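Local coordinates for tubulin binding cofactor C (Leishmania major, PDB 5AJ8), which probably acts as a chaperone in tubulin folding and assembly, and is represented here by its C-terminal domain, at residues Phe49-Val60 / Arg66-Val77. The protein carries 1 engineered substitution. Residues are numbered along the deposited sequence; the frame is centred on the assembly and turned at random.
Sequences FLSNCTNCRVYV and RLKGCTNLDMYV. Engineered in segment 66-77: Met75 (natural residue Leu).
Tyr59 and Tyr76 lie side by side on successive coils of a parallel beta-helix, the fold of this TBCC domain, where 49-60 and 66-77 stack in register through two sheets and the corners between them. Matching chi1 (-58° and -62°) and similar chi2 on paired strands turn the rings nearly parallel but offset, with little overlap; Tyr59 CE2 sits over one face of the Tyr76 ring, near its rim, 3.5 Å from Tyr76 CD1. Tyr40 of the preceding coil continues the pile, and both hydroxyls bond to the backbone of Arg162. Val58 O, in plane at the edge of the Tyr76 ring, accepts a nearly straight bond from Tyr76 N at 2.7 Å. Inside the coils Leu50 CB meets Leu67 CD2, while Leu73 fills the bend, CD1 against Cys53 CB and CD2 against Cys56 CB. Engineered Met75, present as selenomethionine and bent at chi2 and chi3, folds back so that SE reaches Val58 CB at 3.7 Å. Outside, Phe49 runs alongside Arg66, Phe49 CE1 3.6 Å from the aliphatic Arg66 CG, while the guanidinium pairs with Glu86. In the turns just before the corners, Cys53 N donates to Cys70 SG over 3.6 Å. Arg57 curls back instead of pairing with neighbouring Asp74, which is bridged to Arg92; Arg57 NH1 gives Asn55 OD1 a 2.8 Å bond from above the amide plane and also donates to a water that in turn donates to Asn72 O at 3.0 Å.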
loop_
_atom_site.group_PDB
_atom_site.type_symbol
_atom_site.label_atom_id
_atom_site.label_comp_id
_atom_site.label_asym_id
_atom_site.label_seq_id
_atom_site.Cartn_x
_atom_site.Cartn_y
_atom_site.Cartn_z
ATOM N N PHE A 49 -6.365 4.345 3.986
ATOM C CA PHE A 49 -6.974 5.389 3.171
ATOM C C PHE A 49 -5.904 6.407 2.797
ATOM O O PHE A 49 -5.276 6.979 3.676
ATOM C CB PHE A 49 -8.100 6.042 3.943
ATOM C CG PHE A 49 -8.888 7.038 3.142
ATOM C CD1 PHE A 49 -9.953 6.641 2.357
ATOM C CD2 PHE A 49 -8.579 8.380 3.200
ATOM C CE1 PHE A 49 -10.689 7.570 1.634
ATOM C CE2 PHE A 49 -9.309 9.310 2.485
ATOM C CZ PHE A 49 -10.358 8.907 1.695
ATOM N N LEU A 50 -5.647 6.573 1.499
ATOM C CA LEU A 50 -4.736 7.608 1.007
ATOM C C LEU A 50 -5.549 8.708 0.291
ATOM O O LEU A 50 -6.430 8.403 -0.513
ATOM C CB LEU A 50 -3.704 7.027 0.053
ATOM C CG LEU A 50 -2.669 6.040 0.621
ATOM C CD1 LEU A 50 -3.225 4.624 0.735
ATOM C CD2 LEU A 50 -1.427 6.031 -0.253
ATOM N N SER A 51 -5.237 9.967 0.589
ATOM C CA SER A 51 -5.876 11.076 -0.088
ATOM C C SER A 51 -4.886 12.171 -0.481
ATOM O O SER A 51 -3.944 12.475 0.240
ATOM C CB SER A 51 -6.980 11.676 0.790
ATOM O OG SER A 51 -6.435 12.030 2.042
ATOM N N ASN A 52 -5.118 12.744 -1.635
ATOM C CA ASN A 52 -4.319 13.857 -2.111
ATOM C C ASN A 52 -2.818 13.565 -2.131
ATOM O O ASN A 52 -2.017 14.399 -1.762
ATOM C CB ASN A 52 -4.625 15.092 -1.273
ATOM C CG ASN A 52 -6.110 15.420 -1.251
ATOM O OD1 ASN A 52 -6.703 15.616 -0.187
ATOM N ND2 ASN A 52 -6.720 15.470 -2.422
ATOM N N CYS A 53 -2.459 12.357 -2.548
ATOM C CA CYS A 53 -1.068 12.000 -2.706
ATOM C C CYS A 53 -0.724 12.013 -4.180
ATOM O O CYS A 53 -1.545 11.621 -5.007
ATOM C CB CYS A 53 -0.789 10.613 -2.118
ATOM S SG CYS A 53 -0.959 10.523 -0.330
ATOM N N THR A 54 0.488 12.450 -4.500
ATOM C CA THR A 54 0.971 12.480 -5.875
ATOM C C THR A 54 2.424 12.021 -5.962
ATOM O O THR A 54 3.248 12.337 -5.096
ATOM C CB THR A 54 0.933 13.893 -6.485
ATOM O OG1 THR A 54 1.609 14.814 -5.618
ATOM C CG2 THR A 54 -0.507 14.348 -6.706
ATOM N N ASN A 55 2.730 11.285 -7.025
ATOM C CA ASN A 55 4.107 10.878 -7.341
ATOM C C ASN A 55 4.750 10.131 -6.183
ATOM O O ASN A 55 5.817 10.496 -5.717
ATOM C CB ASN A 55 4.935 12.103 -7.726
ATOM C CG ASN A 55 6.311 11.747 -8.250
ATOM O OD1 ASN A 55 6.526 10.672 -8.824
ATOM N ND2 ASN A 55 7.251 12.664 -8.075
ATOM N N CYS A 56 4.052 9.110 -5.685
ATOM C CA CYS A 56 4.565 8.296 -4.591
ATOM C C CYS A 56 4.598 6.852 -5.025
ATOM O O CYS A 56 3.806 6.441 -5.862
ATOM C CB CYS A 56 3.691 8.414 -3.331
ATOM S SG CYS A 56 3.689 10.021 -2.539
ATOM N N ARG A 57 5.532 6.094 -4.443
ATOM C CA ARG A 57 5.569 4.638 -4.555
ATOM C C ARG A 57 5.184 4.098 -3.182
ATOM O O ARG A 57 5.847 4.420 -2.200
ATOM C CB ARG A 57 6.994 4.171 -4.920
ATOM C CG ARG A 57 7.339 4.066 -6.380
ATOM C CD ARG A 57 7.250 5.391 -7.096
ATOM N NE ARG A 57 7.946 6.491 -6.427
ATOM C CZ ARG A 57 7.707 7.773 -6.701
ATOM N NH1 ARG A 57 6.805 8.110 -7.642
ATOM N NH2 ARG A 57 8.371 8.723 -6.026
ATOM N N VAL A 58 4.125 3.290 -3.111
ATOM C CA VAL A 58 3.540 2.844 -1.841
ATOM C C VAL A 58 3.490 1.319 -1.752
ATOM O O VAL A 58 3.066 0.666 -2.705
ATOM C CB VAL A 58 2.130 3.399 -1.705
ATOM C CG1 VAL A 58 1.520 3.094 -0.347
ATOM C CG2 VAL A 58 2.158 4.905 -1.936
ATOM N N TYR A 59 4.015 0.755 -0.654
ATOM C CA TYR A 59 4.021 -0.687 -0.422
ATOM C C TYR A 59 3.163 -0.912 0.796
ATOM O O TYR A 59 3.517 -0.481 1.876
ATOM C CB TYR A 59 5.442 -1.203 -0.193
ATOM C CG TYR A 59 6.404 -0.912 -1.350
ATOM C CD1 TYR A 59 6.976 0.327 -1.502
ATOM C CD2 TYR A 59 6.701 -1.883 -2.301
ATOM C CE1 TYR A 59 7.824 0.606 -2.562
ATOM C CE2 TYR A 59 7.549 -1.614 -3.377
ATOM C CZ TYR A 59 8.113 -0.360 -3.498
ATOM O OH TYR A 59 8.999 -0.072 -4.529
ATOM N N VAL A 60 2.016 -1.549 0.631
ATOM C CA VAL A 60 1.058 -1.702 1.740
ATOM C C VAL A 60 0.294 -3.027 1.667
ATOM O O VAL A 60 -0.146 -3.459 0.575
ATOM C CB VAL A 60 0.045 -0.511 1.759
ATOM C CG1 VAL A 60 -0.705 -0.399 0.446
ATOM C CG2 VAL A 60 -0.907 -0.580 2.941
ATOM N N ARG A 66 -8.437 2.249 0.158
ATOM C CA ARG A 66 -9.159 3.277 -0.587
ATOM C C ARG A 66 -8.274 4.483 -0.887
ATOM O O ARG A 66 -7.571 4.991 -0.020
ATOM C CB ARG A 66 -10.427 3.701 0.149
ATOM C CG ARG A 66 -11.223 4.758 -0.615
ATOM C CD ARG A 66 -12.719 4.647 -0.373
ATOM N NE ARG A 66 -13.509 5.616 -1.149
ATOM C CZ ARG A 66 -14.837 5.563 -1.273
ATOM N NH1 ARG A 66 -15.541 4.577 -0.709
ATOM N NH2 ARG A 66 -15.477 6.496 -1.945
ATOM N N LEU A 67 -8.332 4.946 -2.118
ATOM C CA LEU A 67 -7.565 6.120 -2.538
ATOM C C LEU A 67 -8.484 7.195 -3.138
ATOM O O LEU A 67 -9.369 6.896 -3.936
ATOM C CB LEU A 67 -6.481 5.736 -3.533
ATOM C CG LEU A 67 -5.383 4.817 -2.984
ATOM C CD1 LEU A 67 -5.594 3.407 -3.485
ATOM C CD2 LEU A 67 -4.019 5.302 -3.418
ATOM N N LYS A 68 -8.255 8.443 -2.750
ATOM C CA LYS A 68 -9.070 9.554 -3.224
ATOM C C LYS A 68 -8.172 10.724 -3.617
ATOM O O LYS A 68 -7.318 11.131 -2.855
ATOM C CB LYS A 68 -10.063 10.016 -2.162
ATOM C CG LYS A 68 -10.900 11.198 -2.612
ATOM C CD LYS A 68 -12.060 11.489 -1.680
ATOM C CE LYS A 68 -12.926 12.598 -2.256
ATOM N NZ LYS A 68 -13.989 12.986 -1.290
ATOM N N GLY A 69 -8.394 11.267 -4.801
ATOM C CA GLY A 69 -7.686 12.464 -5.243
ATOM C C GLY A 69 -6.198 12.260 -5.417
ATOM O O GLY A 69 -5.435 13.195 -5.207
ATOM N N CYS A 70 -5.788 11.061 -5.824
ATOM C CA CYS A 70 -4.369 10.738 -6.015
ATOM C C CYS A 70 -3.979 10.657 -7.514
ATOM O O CYS A 70 -4.767 10.244 -8.331
ATOM C CB CYS A 70 -4.041 9.412 -5.322
ATOM S SG CYS A 70 -4.274 9.409 -3.511
ATOM N N THR A 71 -2.750 11.043 -7.836
ATOM C CA THR A 71 -2.251 11.004 -9.205
ATOM C C THR A 71 -0.825 10.444 -9.236
ATOM O O THR A 71 -0.022 10.763 -8.362
ATOM C CB THR A 71 -2.352 12.402 -9.845
ATOM O OG1 THR A 71 -1.620 12.452 -11.079
ATOM C CG2 THR A 71 -1.826 13.447 -8.904
ATOM N N ASN A 72 -0.530 9.565 -10.204
ATOM C CA ASN A 72 0.825 9.014 -10.393
ATOM C C ASN A 72 1.364 8.303 -9.148
ATOM O O ASN A 72 2.460 8.591 -8.673
ATOM C CB ASN A 72 1.821 10.095 -10.860
ATOM C CG ASN A 72 1.539 10.582 -12.268
ATOM O OD1 ASN A 72 2.014 10.023 -13.248
ATOM N ND2 ASN A 72 0.797 11.639 -12.366
ATOM N N LEU A 73 0.560 7.394 -8.607
ATOM C CA LEU A 73 0.967 6.509 -7.502
ATOM C C LEU A 73 1.244 5.127 -8.070
ATOM O O LEU A 73 0.450 4.609 -8.857
ATOM C CB LEU A 73 -0.130 6.393 -6.448
ATOM C CG LEU A 73 -0.535 7.583 -5.569
ATOM C CD1 LEU A 73 -1.000 7.213 -4.185
ATOM C CD2 LEU A 73 0.558 8.622 -5.487
ATOM N N ASP A 74 2.407 4.560 -7.734
ATOM C CA ASP A 74 2.655 3.144 -8.010
ATOM C C ASP A 74 2.328 2.416 -6.715
ATOM O O ASP A 74 2.978 2.654 -5.685
ATOM C CB ASP A 74 4.084 2.868 -8.469
ATOM C CG ASP A 74 4.371 3.368 -9.892
ATOM O OD1 ASP A 74 3.426 3.704 -10.638
ATOM O OD2 ASP A 74 5.581 3.465 -10.243
HETATM N N MSE A 75 1.291 1.581 -6.748
HETATM C CA MSE A 75 0.743 0.928 -5.537
HETATM C C MSE A 75 1.110 -0.540 -5.531
HETATM O O MSE A 75 0.616 -1.303 -6.373
HETATM C CB MSE A 75 -0.797 1.050 -5.536
HETATM C CG MSE A 75 -1.417 2.440 -5.500
HETATM SE SE MSE A 75 -0.788 3.499 -3.982
HETATM C CE MSE A 75 -1.393 2.202 -2.621
ATOM N N TYR A 76 1.948 -0.968 -4.579
ATOM C CA TYR A 76 2.332 -2.369 -4.412
ATOM C C TYR A 76 1.564 -2.962 -3.234
ATOM O O TYR A 76 1.862 -2.691 -2.063
ATOM C CB TYR A 76 3.849 -2.495 -4.218
ATOM C CG TYR A 76 4.646 -1.999 -5.422
ATOM C CD1 TYR A 76 4.998 -0.657 -5.556
ATOM C CD2 TYR A 76 5.007 -2.863 -6.425
ATOM C CE1 TYR A 76 5.729 -0.205 -6.664
ATOM C CE2 TYR A 76 5.723 -2.438 -7.524
ATOM C CZ TYR A 76 6.080 -1.109 -7.643
ATOM O OH TYR A 76 6.781 -0.717 -8.770
ATOM N N VAL A 77 0.571 -3.775 -3.556
ATOM C CA VAL A 77 -0.554 -3.996 -2.698
ATOM C C VAL A 77 -0.829 -5.492 -2.429
ATOM O O VAL A 77 -0.835 -6.314 -3.353
ATOM C CB VAL A 77 -1.810 -3.349 -3.356
ATOM C CG1 VAL A 77 -3.085 -3.723 -2.624
ATOM C CG2 VAL A 77 -1.651 -1.844 -3.411
HETATM O O HOH W 1 -5.752 16.337 -4.920
HETATM O O HOH W 2 4.805 6.755 -8.975
#